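Local coordinates for gamma-glutamyl-gamma-aminobutyraldehyde dehydrogenase (Burkholderia cenocepacia, PDB 4LIH), which probably oxidises aldehydes to carboxylic acids with NAD(P)+ as a member of the aldehyde dehydrogenase family, at residues G362-E365 against A366-E370. Numbering follows the deposited sequence.
Sequences GYIE and AGRGE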
ATOM      1  N   GLY A 362     -40.295 -28.004   0.928  1.00 12.80           N
ATOM      2  CA  GLY A 362     -39.741 -29.327   0.694  1.00 12.74           C
ATOM      3  C   GLY A 362     -38.588 -29.650   1.633  1.00 12.61           C
ATOM      4  O   GLY A 362     -38.455 -30.779   2.119  1.00 12.59           O
ATOM      5  N   TYR A 363     -37.755 -28.653   1.911  1.00 12.33           N
ATOM      6  CA  TYR A 363     -36.715 -28.846   2.919  1.00 12.27           C
ATOM      7  C   TYR A 363     -37.300 -28.993   4.331  1.00 12.26           C
ATOM      8  O   TYR A 363     -36.840 -29.830   5.117  1.00 12.10           O
ATOM      9  CB  TYR A 363     -35.693 -27.744   2.847  1.00 11.86           C
ATOM     10  CG  TYR A 363     -34.716 -27.903   1.723  1.00 11.97           C
ATOM     11  CD1 TYR A 363     -33.710 -28.845   1.785  1.00 11.92           C
ATOM     12  CD2 TYR A 363     -34.764 -27.070   0.605  1.00 11.81           C
ATOM     13  CE1 TYR A 363     -32.799 -28.992   0.765  1.00 11.97           C
ATOM     14  CE2 TYR A 363     -33.850 -27.199  -0.418  1.00 12.16           C
ATOM     15  CZ  TYR A 363     -32.839 -28.147  -0.317  1.00 12.12           C
ATOM     16  OH  TYR A 363     -31.896 -28.303  -1.299  1.00 12.34           O
ATOM     17  N   ILE A 364     -38.341 -28.222   4.640  1.00 12.43           N
ATOM     18  CA  ILE A 364     -39.000 -28.320   5.948  1.00 12.83           C
ATOM     19  C   ILE A 364     -39.541 -29.758   6.148  1.00 13.46           C
ATOM     20  O   ILE A 364     -39.420 -30.361   7.236  1.00 13.23           O
ATOM     21  CB  ILE A 364     -40.082 -27.218   6.091  1.00 12.67           C
ATOM     22  CG1 ILE A 364     -39.385 -25.856   6.174  1.00 12.39           C
ATOM     23  CG2 ILE A 364     -40.997 -27.437   7.284  1.00 12.97           C
ATOM     24  CD1 ILE A 364     -40.276 -24.631   6.202  1.00 12.08           C
ATOM     25  N   GLU A 365     -40.082 -30.325   5.075  1.00 14.48           N
ATOM     26  CA  GLU A 365     -40.559 -31.735   5.114  1.00 15.63           C
ATOM     27  C   GLU A 365     -39.391 -32.699   5.399  1.00 14.54           C
ATOM     28  O   GLU A 365     -39.485 -33.552   6.308  1.00 14.68           O
ATOM     29  CB  GLU A 365     -41.327 -32.077   3.818  1.00 17.58           C
ATOM     30  CG  GLU A 365     -41.576 -33.570   3.523  1.00 20.67           C
ATOM     31  CD  GLU A 365     -42.184 -33.808   2.128  1.00 24.28           C
ATOM     32  OE1 GLU A 365     -42.841 -32.898   1.575  1.00 28.22           O
ATOM     33  OE2 GLU A 365     -41.969 -34.892   1.542  1.00 28.72           O
ATOM     34  N   ALA A 366     -38.277 -32.563   4.672  1.00 13.72           N
ATOM     35  CA  ALA A 366     -37.096 -33.372   4.972  1.00 13.15           C
ATOM     36  C   ALA A 366     -36.686 -33.159   6.404  1.00 13.01           C
ATOM     37  O   ALA A 366     -36.314 -34.101   7.035  1.00 13.08           O
ATOM     38  CB  ALA A 366     -35.916 -33.119   4.063  1.00 13.09           C
ATOM     39  N   GLY A 367     -36.713 -31.924   6.892  1.00 13.02           N
ATOM     40  CA  GLY A 367     -36.281 -31.617   8.259  1.00 12.91           C
ATOM     41  C   GLY A 367     -37.120 -32.338   9.312  1.00 13.12           C
ATOM     42  O   GLY A 367     -36.585 -32.834  10.334  1.00 12.87           O
ATOM     43  N   ARG A 368     -38.432 -32.385   9.081  1.00 13.48           N
ATOM     44  CA  ARG A 368     -39.355 -33.046  10.009  1.00 14.23           C
ATOM     45  C   ARG A 368     -38.994 -34.499  10.183  1.00 13.73           C
ATOM     46  O   ARG A 368     -39.168 -35.051  11.262  1.00 13.88           O
ATOM     47  CB  ARG A 368     -40.798 -32.971   9.533  1.00 15.29           C
ATOM     48  CG  ARG A 368     -41.451 -31.621   9.687  1.00 16.70           C
ATOM     49  CD  ARG A 368     -42.891 -31.723   9.225  1.00 17.95           C
ATOM     50  NE  ARG A 368     -43.421 -30.399   8.982  1.00 20.03           N
ATOM     51  CZ  ARG A 368     -43.986 -29.630   9.891  1.00 21.40           C
ATOM     52  NH1 ARG A 368     -44.146 -30.071  11.137  1.00 22.23           N
ATOM     53  NH2 ARG A 368     -44.397 -28.422   9.539  1.00 22.36           N
ATOM     54  N   GLY A 369     -38.515 -35.130   9.124  1.00 13.47           N
ATOM     55  CA  GLY A 369     -38.119 -36.532   9.192  1.00 13.25           C
ATOM     56  C   GLY A 369     -36.774 -36.801   9.869  1.00 13.39           C
ATOM     57  O   GLY A 369     -36.593 -37.843  10.531  1.00 12.85           O
ATOM     58  N   GLU A 370     -35.829 -35.882   9.704  1.00 13.29           N
ATOM     59  CA  GLU A 370     -34.431 -36.116  10.099  1.00 13.47           C
ATOM     60  C   GLU A 370     -33.982 -35.363  11.321  1.00 13.46           C
ATOM     61  O   GLU A 370     -32.918 -35.604  11.808  1.00 13.47           O
ATOM     62  CB  GLU A 370     -33.469 -35.830   8.921  1.00 13.48           C
ATOM     63  CG  GLU A 370     -33.334 -34.377   8.534  1.00 13.47           C
ATOM     64  CD  GLU A 370     -32.552 -34.156   7.227  1.00 13.65           C
ATOM     65  OE1 GLU A 370     -31.870 -35.088   6.684  1.00 13.93           O
ATOM     66  OE2 GLU A 370     -32.604 -33.012   6.754  1.00 13.92           O
TER
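Ile364 and Arg368, one turn apart near the C-terminal end of the alpha-helix 354-370, illustrate how an i to i+4 pair can mark the margin of a helix's buried face, a buried Ile364 and an exposed Arg368 standing on the same side. The methyl CG2 of Ile364, set anti to the backbone N (chi1 -68° for the CG1 branch), approaches the guanidinium of Arg368 obliquely and lies 4.2 Å from NE, a loose van der Waals touch. The Arg368 chain, extended from CG to NE, leads outward and partly back, which brings its guanidinium beside that methyl, and its CG passes 3.4 Å from Ile364 O. That same carbonyl accepts the N-H of Arg368, with N 2.9 Å from Ile364 O, so the aliphatic stem lies beside a hydrogen bond of its own turn. Ile364 also packs on Val389 and Thr392 of strand 388-395, in the mixed sheet containing strands 280-283 and 314-318, consistent with the catalytic domain of the aldehyde dehydrogenase fold; the contact lies away from the predicted active site.

A second face is made by Tyr363 and Ala366. The methyl CB of Ala366 sits 3.6 Å from Tyr363 O and also touches Lys401, while the Tyr363 ring reaches Ile402 and its OH is hydrogen-bonded to Glu405. At the last turn, Glu370 OE1 accepts the N-H of Lys401 and OE2 that of Ile402, tying this helix end to the start of helix 401-404. The i to i+4 backbone bonds vary: Gly369 N to Glu365 O is weak at 3.4 Å, whereas Gly367 N meets Tyr363 O at 2.7 Å, with a C=O...N angle of 161°.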